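Local coordinates for DUF596 domain-containing protein (Neisseria meningitidis, PDB 2O5H) that is of unknown function but folds as a helical and antiparallel-sheet DUF596 protein that forms a disulfide-linked dimer, at residues H10-R15 / K42-D47; F26-E31 / K60-R65; L32-L37 / G66-Q71; Q86-V91 / M112-E117; V123-D126 / S131-W134. All coordinates share one frame; numbering follows the deposited sequence. Where two conformers were deposited one is given.

Contact 1. Residues H10-R15 / K42-D47; sequences HDVHKR and KDFSSD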
# COMPACT_ATOMS: atom_id res chain seq x y z
N HIS A 10 13.50 -9.44 20.03
CA HIS A 10 13.87 -10.80 19.61
C HIS A 10 12.64 -11.71 19.39
O HIS A 10 12.58 -12.44 18.40
CB HIS A 10 14.78 -11.43 20.68
CG HIS A 10 15.02 -12.90 20.50
ND1 HIS A 10 16.13 -13.39 19.84
CD2 HIS A 10 14.32 -13.98 20.89
CE1 HIS A 10 16.09 -14.71 19.83
NE2 HIS A 10 15.00 -15.09 20.45
N ASP A 11 11.70 -11.65 20.33
CA ASP A 11 10.51 -12.50 20.30
C ASP A 11 9.59 -12.15 19.13
O ASP A 11 9.09 -13.03 18.44
CB ASP A 11 9.79 -12.38 21.65
CG ASP A 11 8.39 -12.96 21.62
OD1 ASP A 11 8.25 -14.18 21.41
OD2 ASP A 11 7.42 -12.19 21.83
N VAL A 12 9.37 -10.86 18.90
CA VAL A 12 8.52 -10.41 17.78
C VAL A 12 9.18 -10.80 16.47
O VAL A 12 8.52 -11.26 15.53
CB VAL A 12 8.27 -8.88 17.85
CG1 VAL A 12 7.31 -8.43 16.80
CG2 VAL A 12 7.71 -8.53 19.23
N HIS A 13 10.49 -10.63 16.43
CA HIS A 13 11.30 -10.97 15.30
C HIS A 13 11.13 -12.44 14.94
O HIS A 13 10.94 -12.78 13.78
CB HIS A 13 12.77 -10.66 15.63
CG HIS A 13 13.63 -10.47 14.42
ND1 HIS A 13 14.17 -11.53 13.72
CD2 HIS A 13 14.04 -9.35 13.79
CE1 HIS A 13 14.87 -11.07 12.70
NE2 HIS A 13 14.81 -9.74 12.71
N LYS A 14 11.21 -13.32 15.94
CA LYS A 14 10.97 -14.75 15.75
C LYS A 14 9.55 -15.09 15.29
O LYS A 14 9.36 -15.92 14.38
CB LYS A 14 11.32 -15.51 17.03
CG LYS A 14 11.56 -16.98 16.81
CD LYS A 14 12.44 -17.58 17.90
CE LYS A 14 12.20 -19.08 17.98
NZ LYS A 14 12.97 -19.73 19.08
N ARG A 15 8.55 -14.46 15.90
CA ARG A 15 7.16 -14.71 15.52
C ARG A 15 6.87 -14.22 14.11
O ARG A 15 6.11 -14.86 13.40
CB ARG A 15 6.19 -14.10 16.53
CG ARG A 15 6.32 -14.73 17.91
CD ARG A 15 5.23 -14.27 18.87
NE ARG A 15 5.57 -13.00 19.49
CZ ARG A 15 4.94 -11.85 19.22
NH1 ARG A 15 3.95 -11.86 18.37
NH2 ARG A 15 5.30 -10.72 19.82
N LYS A 42 -0.03 -4.87 8.82
CA LYS A 42 -1.01 -4.37 9.80
C LYS A 42 -1.73 -5.46 10.59
O LYS A 42 -1.99 -5.32 11.77
CB LYS A 42 -2.05 -3.52 9.09
CG LYS A 42 -1.77 -2.05 9.18
CD LYS A 42 -2.20 -1.51 10.55
CE LYS A 42 -3.26 -0.40 10.39
NZ LYS A 42 -3.83 -0.04 11.73
N ASP A 43 -2.07 -6.55 9.89
CA ASP A 43 -2.85 -7.62 10.50
C ASP A 43 -2.02 -8.46 11.46
O ASP A 43 -2.59 -9.27 12.19
CB ASP A 43 -3.50 -8.50 9.43
CG ASP A 43 -2.48 -9.33 8.67
OD1 ASP A 43 -1.66 -8.76 7.93
OD2 ASP A 43 -2.49 -10.57 8.81
N PHE A 44 -0.69 -8.25 11.48
CA PHE A 44 0.21 -9.06 12.32
C PHE A 44 0.01 -8.77 13.81
O PHE A 44 0.11 -9.68 14.62
CB PHE A 44 1.67 -8.82 11.92
CG PHE A 44 2.69 -9.42 12.88
CD1 PHE A 44 2.81 -10.80 13.05
CD2 PHE A 44 3.56 -8.57 13.58
CE1 PHE A 44 3.76 -11.34 13.91
CE2 PHE A 44 4.53 -9.07 14.44
CZ PHE A 44 4.64 -10.49 14.62
N SER A 45 -0.31 -7.52 14.15
CA SER A 45 -0.44 -7.13 15.54
C SER A 45 -1.27 -5.89 15.69
O SER A 45 -1.32 -5.05 14.76
CB SER A 45 0.96 -6.93 16.17
OG SER A 45 0.85 -6.74 17.56
N SER A 46 -1.93 -5.73 16.84
CA SER A 46 -2.64 -4.46 17.12
C SER A 46 -1.67 -3.44 17.75
O SER A 46 -1.96 -2.24 17.80
CB SER A 46 -3.87 -4.66 18.01
OG SER A 46 -3.50 -5.37 19.18
N ASP A 47 -0.49 -3.93 18.13
CA ASP A 47 0.51 -3.11 18.81
C ASP A 47 1.42 -2.35 17.85
O ASP A 47 2.00 -2.94 16.91
CB ASP A 47 1.38 -3.99 19.72
CG ASP A 47 2.36 -3.17 20.51
OD1 ASP A 47 1.92 -2.39 21.38
OD2 ASP A 47 3.55 -3.25 20.24
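The F44 ring meets helix 3-16 at V12 and R15. V12 comes to the ring at its edge. The V12 methyl CG1 lies near the ring plane, with V12 CG1 to F44 CE2 at 3.7 Å. A chi1 of -175° sets this methyl anti to the backbone N of V12 and carries it to the ring. R15 approaches the same end of the ring. R15 NH1 lies 4.1 Å from F44 CZ, and the two side chains run at about a right angle. The guanidinium and ring planes are only 13° apart, and NH1 comes obliquely. The R15 chain bends at chi3 (-84°), which turns the guanidinium back along its own helix to D11. There two nitrogens grip one oxygen side-on. R15 NE to D11 OD2 is 3.1 Å and R15 NH2 to D11 OD2 is 3.3 Å. Both nitrogens come from the same face of the carboxylate. E50 gives R15 a second salt bridge from helix 48-64. The contact thus sets the first helix against the loop between helices 34-41 and 48-64. That loop holds an ST turn, with D47 N bonded to S45 OG at 3.2 Å. D47 then caps helix 48-64 through E50 N. F44 also meets Y16 edge-to-face and packs on A54.

Contact 2. Residues F26-E31 / K60-R65; sequences FTINYE and KELLRR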
# COMPACT_ATOMS: atom_id res chain seq x y z
N PHE A 26 3.96 -11.42 -1.69
CA PHE A 26 2.86 -10.47 -1.94
C PHE A 26 3.39 -9.11 -2.44
O PHE A 26 2.98 -8.64 -3.47
CB PHE A 26 1.97 -10.28 -0.71
CG PHE A 26 0.90 -9.19 -0.86
CD1 PHE A 26 -0.15 -9.35 -1.79
CD2 PHE A 26 0.95 -8.03 -0.07
CE1 PHE A 26 -1.13 -8.35 -1.94
CE2 PHE A 26 -0.05 -7.02 -0.21
CZ PHE A 26 -1.09 -7.19 -1.15
N THR A 27 4.34 -8.52 -1.71
CA THR A 27 4.85 -7.16 -2.04
C THR A 27 5.70 -7.15 -3.35
O THR A 27 5.65 -6.19 -4.12
CB THR A 27 5.65 -6.59 -0.85
OG1 THR A 27 6.66 -7.54 -0.51
CG2 THR A 27 4.70 -6.39 0.38
N ILE A 28 6.45 -8.22 -3.60
CA ILE A 28 7.18 -8.37 -4.89
C ILE A 28 6.18 -8.45 -6.04
O ILE A 28 6.32 -7.78 -7.09
CB ILE A 28 8.06 -9.68 -4.91
CG1 ILE A 28 9.25 -9.58 -3.95
CG2 ILE A 28 8.50 -10.05 -6.37
CD1 ILE A 28 9.90 -10.95 -3.70
N ASN A 29 5.13 -9.25 -5.86
CA ASN A 29 4.16 -9.43 -6.94
C ASN A 29 3.52 -8.14 -7.44
O ASN A 29 3.34 -7.97 -8.63
CB ASN A 29 3.06 -10.42 -6.58
CG ASN A 29 2.23 -10.81 -7.79
OD1 ASN A 29 2.74 -11.43 -8.72
ND2 ASN A 29 0.96 -10.41 -7.80
N TYR A 30 3.20 -7.24 -6.53
CA TYR A 30 2.46 -6.03 -6.89
C TYR A 30 3.30 -4.77 -6.88
O TYR A 30 2.78 -3.68 -7.15
CB TYR A 30 1.24 -5.87 -5.97
CG TYR A 30 0.23 -6.97 -6.22
CD1 TYR A 30 -0.51 -7.02 -7.42
CD2 TYR A 30 0.03 -7.97 -5.29
CE1 TYR A 30 -1.42 -8.04 -7.67
CE2 TYR A 30 -0.89 -9.00 -5.52
CZ TYR A 30 -1.61 -9.03 -6.71
OH TYR A 30 -2.51 -10.04 -6.93
N GLU A 31 4.58 -4.91 -6.53
CA GLU A 31 5.54 -3.79 -6.51
C GLU A 31 4.95 -2.61 -5.74
O GLU A 31 4.86 -1.48 -6.24
CB GLU A 31 6.08 -3.48 -7.93
CG GLU A 31 6.72 -4.73 -8.54
CD GLU A 31 7.42 -4.55 -9.88
OE1 GLU A 31 7.00 -3.70 -10.70
OE2 GLU A 31 8.39 -5.32 -10.11
N LYS A 60 13.82 -4.71 5.37
CA LYS A 60 15.21 -5.14 5.25
C LYS A 60 15.35 -6.38 4.38
O LYS A 60 16.31 -6.49 3.62
CB LYS A 60 15.88 -5.40 6.60
CG LYS A 60 16.13 -4.13 7.41
CD LYS A 60 17.34 -4.24 8.30
CE LYS A 60 17.27 -5.41 9.30
NZ LYS A 60 16.09 -5.34 10.19
N GLU A 61 14.42 -7.32 4.47
CA GLU A 61 14.58 -8.53 3.64
C GLU A 61 14.43 -8.23 2.13
O GLU A 61 15.16 -8.79 1.28
CB GLU A 61 13.61 -9.61 4.08
CG GLU A 61 13.81 -10.95 3.43
CD GLU A 61 15.10 -11.65 3.89
OE1 GLU A 61 15.85 -11.12 4.74
OE2 GLU A 61 15.35 -12.77 3.38
N LEU A 62 13.51 -7.34 1.79
CA LEU A 62 13.35 -6.94 0.41
C LEU A 62 14.58 -6.21 -0.10
O LEU A 62 15.01 -6.46 -1.23
CB LEU A 62 12.09 -6.08 0.25
CG LEU A 62 10.78 -6.80 0.54
CD1 LEU A 62 9.69 -5.73 0.80
CD2 LEU A 62 10.39 -7.66 -0.63
N LEU A 63 15.13 -5.31 0.73
CA LEU A 63 16.37 -4.60 0.36
C LEU A 63 17.52 -5.59 0.19
O LEU A 63 18.24 -5.53 -0.82
CB LEU A 63 16.75 -3.53 1.39
CG LEU A 63 15.81 -2.32 1.54
CD1 LEU A 63 16.15 -1.54 2.83
CD2 LEU A 63 15.88 -1.43 0.30
N ARG A 64 17.65 -6.51 1.15
CA ARG A 64 18.73 -7.50 1.17
C ARG A 64 18.74 -8.45 -0.03
O ARG A 64 19.81 -8.85 -0.52
CB ARG A 64 18.65 -8.35 2.44
CG ARG A 64 20.00 -8.65 3.05
CD ARG A 64 20.33 -10.13 3.22
NE ARG A 64 19.21 -10.99 3.60
CZ ARG A 64 18.67 -11.93 2.82
NH1 ARG A 64 19.11 -12.14 1.58
NH2 ARG A 64 17.67 -12.67 3.28
N ARG A 65 17.54 -8.82 -0.48
CA ARG A 65 17.37 -9.70 -1.60
C ARG A 65 17.46 -8.95 -2.94
O ARG A 65 17.40 -9.54 -4.00
CB ARG A 65 16.09 -10.50 -1.43
CG ARG A 65 16.33 -11.75 -0.62
CD ARG A 65 15.27 -12.05 0.39
NE ARG A 65 14.23 -12.92 -0.11
CZ ARG A 65 13.44 -13.71 0.64
NH1 ARG A 65 12.51 -14.45 0.06
NH2 ARG A 65 13.57 -13.78 1.95
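L62 lays both methyls of its branched end against T27 of helix 20-30. T27 OG1 is 3.7 Å from L62 CD2 and 3.8 Å from L62 CD1, an approach without a hydrogen bond. The hydroxyl bonds back to D23 O in its own helix, with V24 O also near. The T27 chi1 of 54° places OG1 between the backbone N and the carbonyl carbon, which leaves it close to both the preceding turn and the leucine. I28 adds its CG1, with I28 CG1 4.0 Å from L62 CD2. These side chains fill the seam between the C-terminal ends of helices 20-30 and 48-64. Helix 20-30 closes in a Schellman motif at E31, where phi is positive. L37 of helix 34-41 and W124 of the sheet also press on L62 and T27, so the seam is buried. Just past the end of helix 48-64, R65 forms a salt bridge with E21. Y30 and F26 turn to the second subunit and meet F26 and Y30 of that chain.

Contact 3. Residues L32-L37 / G66-Q71; sequences LPLSCL and GHLKLQ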
# COMPACT_ATOMS: atom_id res chain seq x y z
N LEU A 32 4.60 -2.90 -4.49
CA LEU A 32 3.87 -2.00 -3.60
C LEU A 32 4.79 -0.91 -3.00
O LEU A 32 5.93 -1.20 -2.66
CB LEU A 32 3.22 -2.82 -2.46
CG LEU A 32 2.06 -3.74 -2.92
CD1 LEU A 32 1.48 -4.50 -1.72
CD2 LEU A 32 0.98 -2.88 -3.60
N PRO A 33 4.29 0.35 -2.89
CA PRO A 33 5.01 1.47 -2.21
C PRO A 33 5.18 1.17 -0.74
O PRO A 33 4.52 0.26 -0.23
CB PRO A 33 4.11 2.68 -2.43
CG PRO A 33 2.75 2.07 -2.70
CD PRO A 33 3.01 0.80 -3.46
N LEU A 34 6.10 1.85 -0.06
CA LEU A 34 6.34 1.55 1.35
C LEU A 34 5.11 1.68 2.19
O LEU A 34 4.95 0.92 3.14
CB LEU A 34 7.43 2.44 1.97
CG LEU A 34 8.80 2.35 1.31
CD1 LEU A 34 9.74 3.30 2.12
CD2 LEU A 34 9.34 0.93 1.36
N SER A 35 4.24 2.63 1.86
CA SER A 35 2.98 2.79 2.61
C SER A 35 2.11 1.53 2.60
O SER A 35 1.32 1.30 3.52
CB SER A 35 2.17 3.95 2.05
OG SER A 35 1.82 3.64 0.72
N CYS A 36 2.26 0.73 1.55
CA CYS A 36 1.52 -0.54 1.43
C CYS A 36 2.29 -1.70 2.05
O CYS A 36 1.67 -2.73 2.37
CB CYS A 36 1.11 -0.83 -0.03
SG CYS A 36 -0.04 0.40 -0.68
N LEU A 37 3.59 -1.56 2.24
CA LEU A 37 4.31 -2.52 3.06
C LEU A 37 3.81 -2.47 4.49
O LEU A 37 3.78 -3.50 5.16
CB LEU A 37 5.82 -2.27 3.04
CG LEU A 37 6.65 -3.03 2.00
CD1 LEU A 37 6.13 -2.92 0.58
CD2 LEU A 37 8.16 -2.66 2.14
N GLY A 66 17.61 -7.63 -2.87
CA GLY A 66 17.74 -6.81 -4.08
C GLY A 66 16.45 -6.56 -4.84
O GLY A 66 16.50 -6.12 -5.99
N HIS A 67 15.29 -6.82 -4.23
CA HIS A 67 14.02 -6.59 -4.94
C HIS A 67 13.66 -5.12 -4.89
O HIS A 67 13.04 -4.57 -5.82
CB HIS A 67 12.87 -7.39 -4.31
CG HIS A 67 13.05 -8.88 -4.40
ND1 HIS A 67 12.89 -9.57 -5.57
CD2 HIS A 67 13.37 -9.79 -3.46
CE1 HIS A 67 13.12 -10.86 -5.35
NE2 HIS A 67 13.40 -11.02 -4.07
N LEU A 68 14.04 -4.51 -3.79
CA LEU A 68 13.67 -3.15 -3.49
C LEU A 68 14.92 -2.29 -3.43
O LEU A 68 15.95 -2.72 -2.92
CB LEU A 68 12.95 -3.13 -2.13
CG LEU A 68 12.53 -1.80 -1.58
CD1 LEU A 68 11.37 -1.25 -2.46
CD2 LEU A 68 12.09 -2.06 -0.13
N LYS A 69 14.81 -1.08 -3.96
CA LYS A 69 15.84 -0.05 -3.80
C LYS A 69 15.11 1.24 -3.42
O LYS A 69 13.92 1.34 -3.62
CB LYS A 69 16.68 0.10 -5.09
CG LYS A 69 17.72 -1.03 -5.26
CD LYS A 69 18.57 -0.91 -6.54
CE LYS A 69 19.34 -2.20 -6.78
NZ LYS A 69 19.79 -2.37 -8.20
N LEU A 70 15.81 2.21 -2.84
CA LEU A 70 15.14 3.41 -2.36
C LEU A 70 15.72 4.66 -3.00
O LEU A 70 16.92 4.80 -3.14
CB LEU A 70 15.23 3.46 -0.80
CG LEU A 70 14.63 2.24 -0.07
CD1 LEU A 70 14.79 2.39 1.48
CD2 LEU A 70 13.16 2.07 -0.44
N GLN A 71 14.84 5.59 -3.29
CA GLN A 71 15.11 6.72 -4.12
C GLN A 71 14.69 8.00 -3.39
O GLN A 71 13.72 7.99 -2.63
CB GLN A 71 14.25 6.47 -5.36
CG GLN A 71 13.94 7.57 -6.28
CD GLN A 71 12.88 8.51 -5.84
OE1 GLN A 71 11.66 8.19 -5.76
NE2 GLN A 71 13.31 9.73 -5.64
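The first turn of helix 34-41 faces the start of strand 68-72 across a gap bridged by side chains. L34 and L70 are the nearest CA pair, at 9.7 Å. No hydrogen bond joins the two segments. P33 occupies the N-cap position, and its carbonyl takes two backbone bonds. C36 N to P33 O is 2.9 Å and L37 N to P33 O is 3.2 Å. Before the strand, G66 has positive phi and ends helix 48-64 in a Schellman motif. L34 carries the contact with one methyl. L34 CD2 reaches L68 CD2 at 4.3 Å and L70 CD2 at 4.4 Å, so it serves two buried leucines of the strand. L68 holds CG anti to its backbone N (chi1 177°), while L70 has chi1 -58°. The two leucines thus leave the strand differently and still end near the same methyl. L62 of helix 48-64 packs on both L37 and L68. F59, W84 and F88 pack on L70, and F88 also on L34. A disulfide ties C36 to C36 of the second subunit. L32 O accepts from W124 NE1 of the sheet. Between the two segments themselves the meeting is purely aliphatic, which implies burial of apolar surface without directional bonds.

Contact 4. Residues Q86-V91 / M112-E117; sequences QIFREV and MWLTVE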
# COMPACT_ATOMS: atom_id res chain seq x y z
N GLN A 86 18.25 2.42 9.91
CA GLN A 86 18.62 3.42 10.92
C GLN A 86 18.11 4.79 10.51
O GLN A 86 17.64 5.58 11.35
CB GLN A 86 20.15 3.47 11.14
CG GLN A 86 20.58 4.19 12.42
CD GLN A 86 19.83 3.63 13.66
OE1 GLN A 86 20.02 2.49 14.03
NE2 GLN A 86 18.93 4.43 14.23
N ILE A 87 18.20 5.06 9.21
CA ILE A 87 17.76 6.32 8.62
C ILE A 87 16.25 6.50 8.89
O ILE A 87 15.81 7.54 9.40
CB ILE A 87 18.14 6.32 7.09
CG1 ILE A 87 19.66 6.54 6.97
CG2 ILE A 87 17.29 7.37 6.23
CD1 ILE A 87 20.24 6.34 5.54
N PHE A 88 15.49 5.44 8.61
CA PHE A 88 14.05 5.45 8.88
C PHE A 88 13.67 5.45 10.37
O PHE A 88 12.83 6.24 10.77
CB PHE A 88 13.39 4.26 8.18
CG PHE A 88 13.03 4.52 6.73
CD1 PHE A 88 14.03 4.70 5.74
CD2 PHE A 88 11.69 4.58 6.34
CE1 PHE A 88 13.69 4.96 4.40
CE2 PHE A 88 11.33 4.84 4.98
CZ PHE A 88 12.33 5.01 4.02
N ARG A 89 14.31 4.60 11.17
CA ARG A 89 14.09 4.62 12.63
C ARG A 89 14.31 5.99 13.28
O ARG A 89 13.55 6.40 14.17
CB ARG A 89 14.91 3.53 13.36
CG ARG A 89 14.22 2.16 13.26
CD ARG A 89 14.85 1.17 14.18
NE ARG A 89 14.48 -0.20 13.88
CZ ARG A 89 13.43 -0.84 14.41
NH1 ARG A 89 12.63 -0.23 15.27
NH2 ARG A 89 13.20 -2.10 14.05
N GLU A 90 15.32 6.72 12.80
CA GLU A 90 15.65 8.00 13.40
C GLU A 90 14.52 9.02 13.31
O GLU A 90 14.47 9.91 14.14
CB GLU A 90 16.97 8.56 12.82
CG GLU A 90 18.16 7.79 13.38
CD GLU A 90 19.48 8.52 13.27
OE1 GLU A 90 19.49 9.75 13.02
OE2 GLU A 90 20.53 7.86 13.46
N VAL A 91 13.62 8.85 12.34
CA VAL A 91 12.57 9.83 12.06
C VAL A 91 11.17 9.17 12.14
O VAL A 91 10.15 9.79 11.85
CB VAL A 91 12.77 10.50 10.64
CG1 VAL A 91 13.98 11.42 10.65
CG2 VAL A 91 12.93 9.43 9.55
N MSE A 112 0.29 7.64 5.71
CA MSE A 112 0.46 8.95 5.08
C MSE A 112 1.90 9.44 5.14
O MSE A 112 2.42 9.98 4.16
CB MSE A 112 -0.44 9.98 5.75
CG MSE A 112 -1.89 9.68 5.47
SE MSE A 112 -3.10 10.90 6.41
CE MSE A 112 -4.65 9.72 6.50
N TRP A 113 2.54 9.26 6.30
CA TRP A 113 3.96 9.60 6.48
C TRP A 113 4.86 8.88 5.44
O TRP A 113 5.76 9.48 4.80
CB TRP A 113 4.37 9.28 7.93
CG TRP A 113 5.79 9.68 8.30
CD1 TRP A 113 6.20 10.88 8.76
CD2 TRP A 113 6.96 8.85 8.22
NE1 TRP A 113 7.57 10.87 8.96
CE2 TRP A 113 8.05 9.63 8.63
CE3 TRP A 113 7.18 7.51 7.85
CZ2 TRP A 113 9.36 9.11 8.72
CZ3 TRP A 113 8.47 7.01 7.88
CH2 TRP A 113 9.55 7.81 8.34
N LEU A 114 4.59 7.60 5.26
CA LEU A 114 5.31 6.78 4.27
C LEU A 114 5.02 7.21 2.83
O LEU A 114 5.81 6.94 1.94
CB LEU A 114 5.03 5.31 4.50
CG LEU A 114 5.73 4.63 5.71
CD1 LEU A 114 5.16 3.22 5.90
CD2 LEU A 114 7.29 4.59 5.50
N THR A 115 3.93 7.93 2.63
CA THR A 115 3.58 8.51 1.31
C THR A 115 4.24 9.84 1.04
O THR A 115 4.65 10.09 -0.09
CB THR A 115 2.09 8.66 1.16
OG1 THR A 115 1.49 7.41 1.43
CG2 THR A 115 1.67 9.15 -0.27
N VAL A 116 4.31 10.73 2.03
CA VAL A 116 4.71 12.09 1.71
C VAL A 116 5.90 12.61 2.52
O VAL A 116 6.43 13.67 2.19
CB VAL A 116 3.50 13.11 1.77
CG1 VAL A 116 2.42 12.78 0.73
CG2 VAL A 116 2.90 13.22 3.21
N GLU A 117 6.35 11.90 3.55
CA GLU A 117 7.49 12.45 4.30
C GLU A 117 8.57 11.42 4.61
O GLU A 117 9.43 11.69 5.41
CB GLU A 117 7.07 13.16 5.61
CG GLU A 117 5.64 13.40 5.81
CD GLU A 117 5.35 14.38 6.92
OE1 GLU A 117 5.97 14.28 8.01
OE2 GLU A 117 4.49 15.25 6.70
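This is a helix-helix contact made by long side chains, joining the C-terminal parts of helices 81-91 and 110-116. The short axes stay 13.1 Å apart, and their directions differ by 123°. F88, W113 and L114 are buried, while V91 sits at the exposed margin. W113 reaches into the space between the axes toward V91, its CG anti to the backbone N (chi1 -175°). V91 CG2 lies in the indole plane at its edge, 3.7 Å from W113 CZ2, and the two side chains cross at about a right angle. The V91 carbonyl is nearer still, with V91 O to W113 CZ2 at 3.3 Å. It comes obliquely and is not a hydrogen bond. F88 supplies a second point, with F88 CD2 at the edge of the indole and 4.3 Å from W113 CZ3. L114 then meets the edge of the F88 ring, with L114 CD2 to F88 CE2 at 4.1 Å. F56 and F59 pack on F88, and F55 on L114. W92 meets W113 at a steep angle. E117 O lies over one face of the indole, offset toward its rim. Edge contacts without a cross-segment hydrogen bond suggest that apolar burial is what mainly joins the two helices here.

Contact 5. Residues V123-D126 / S131-W134; sequences VWID and SEYW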
# COMPACT_ATOMS: atom_id res chain seq x y z
N VAL A 123 11.60 1.73 -5.19
CA VAL A 123 11.86 1.31 -6.58
C VAL A 123 11.98 -0.20 -6.59
O VAL A 123 12.75 -0.77 -5.83
CB VAL A 123 13.14 1.98 -7.14
CG1 VAL A 123 13.40 1.52 -8.58
CG2 VAL A 123 12.98 3.50 -7.06
N TRP A 124 11.22 -0.85 -7.47
CA TRP A 124 11.19 -2.31 -7.52
C TRP A 124 11.99 -2.79 -8.72
O TRP A 124 11.80 -2.29 -9.83
CB TRP A 124 9.75 -2.80 -7.63
CG TRP A 124 9.04 -2.64 -6.34
CD1 TRP A 124 8.34 -1.55 -5.90
CD2 TRP A 124 9.03 -3.59 -5.27
NE1 TRP A 124 7.88 -1.78 -4.61
CE2 TRP A 124 8.30 -3.03 -4.21
CE3 TRP A 124 9.58 -4.89 -5.12
CZ2 TRP A 124 8.06 -3.73 -3.01
CZ3 TRP A 124 9.37 -5.57 -3.93
CH2 TRP A 124 8.62 -4.99 -2.88
N ILE A 125 12.88 -3.74 -8.47
CA ILE A 125 13.80 -4.27 -9.47
C ILE A 125 13.27 -5.63 -9.93
O ILE A 125 13.09 -6.54 -9.13
CB ILE A 125 15.28 -4.37 -8.95
CG1 ILE A 125 15.67 -3.13 -8.13
CG2 ILE A 125 16.29 -4.70 -10.12
CD1 ILE A 125 15.62 -1.82 -8.92
N ASP A 126 12.99 -5.73 -11.23
CA ASP A 126 12.38 -6.93 -11.82
C ASP A 126 13.34 -8.11 -11.67
O ASP A 126 14.52 -7.98 -11.98
CB ASP A 126 12.06 -6.66 -13.28
CG ASP A 126 11.23 -7.75 -13.92
OD1 ASP A 126 11.78 -8.85 -14.18
OD2 ASP A 126 10.04 -7.50 -14.17
N SER A 131 14.95 -4.48 -14.92
CA SER A 131 14.42 -3.13 -15.09
C SER A 131 13.71 -2.66 -13.80
O SER A 131 13.28 -3.47 -12.98
CB SER A 131 13.49 -3.03 -16.31
OG SER A 131 12.24 -3.66 -16.07
N GLU A 132 13.60 -1.34 -13.66
CA GLU A 132 13.07 -0.71 -12.47
C GLU A 132 11.67 -0.13 -12.64
O GLU A 132 11.35 0.48 -13.67
CB GLU A 132 14.02 0.40 -12.07
CG GLU A 132 15.45 -0.05 -12.05
CD GLU A 132 16.38 1.06 -11.64
OE1 GLU A 132 16.00 2.25 -11.83
OE2 GLU A 132 17.49 0.75 -11.14
N TYR A 133 10.86 -0.30 -11.60
CA TYR A 133 9.54 0.29 -11.50
C TYR A 133 9.51 1.38 -10.40
O TYR A 133 9.74 1.11 -9.23
CB TYR A 133 8.47 -0.80 -11.22
CG TYR A 133 7.12 -0.20 -10.89
CD1 TYR A 133 6.33 0.37 -11.90
CD2 TYR A 133 6.67 -0.14 -9.58
CE1 TYR A 133 5.11 0.95 -11.61
CE2 TYR A 133 5.42 0.44 -9.27
CZ TYR A 133 4.66 0.98 -10.29
OH TYR A 133 3.45 1.56 -10.02
N TRP A 134 9.17 2.60 -10.79
CA TRP A 134 9.35 3.77 -9.90
C TRP A 134 8.03 4.29 -9.26
O TRP A 134 6.95 4.01 -9.80
CB TRP A 134 10.02 4.87 -10.71
CG TRP A 134 11.50 4.65 -10.87
CD1 TRP A 134 12.13 3.68 -11.62
CD2 TRP A 134 12.53 5.40 -10.24
NE1 TRP A 134 13.51 3.79 -11.48
CE2 TRP A 134 13.78 4.85 -10.65
CE3 TRP A 134 12.52 6.50 -9.37
CZ2 TRP A 134 15.01 5.37 -10.21
CZ3 TRP A 134 13.74 7.01 -8.95
CH2 TRP A 134 14.97 6.46 -9.40
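V123 packs its CG2 over one face of the W134 indole, while the backbones pair alongside. V123 CG2 lies 3.8 Å from the centroid of the W134 six-membered ring and 12° off the ring normal, a CH-pi contact. V123 CG1 stands 3.7 Å from E132 CB and reaches the same indole. W134 is steadied by its NE1, which bonds to E132 OE1 at 2.9 Å. The close-packed part continues in the backbone. W124 and Y133 form a hydrogen-bonded pair, with W124 N to Y133 O at 3.0 Å and Y133 N to W124 O at 2.8 Å. D126 N to S131 O follows at 2.9 Å, nearly straight at 170°. I125 and E132 form the non-hydrogen-bonded pair, their side chains side by side and I125 CD1 3.6 Å from E132 CG. The other face is looser between these strands: W124 CD1 is 4.3 Å from Y133 CD2, at the edge of the tyrosine ring. W124 packs its ring on T27 and I28. E132 and W134 stay exposed although V123 packs under the indole, and S131 marks the open end. This is an antiparallel beta hairpin, with strand 132-133 at one edge of the chain's four-stranded sheet.

Contacts 1, 2 and 3 alternate along the chain, each closing across the next, while contacts 4 and 5 follow in series. Contacts 2 and 3 have centres about 7 Å apart and touch, as helix 48-64 runs into strand 68-72. Contact 3 also touches contact 5, centres about 9 Å apart, because strands 68-72 and 121-125 are neighbours in one antiparallel sheet. Contact 4 meets contact 3 through L34 against F88 and L114. Contact 1 lies about 28 Å from contact 5, centre to centre, on the opposite side of the chain's centre. Contact 3 sits between the helices and the sheet. Contacts 2 and 3 meet the second subunit most extensively, and contact 3 holds the interchain disulfide.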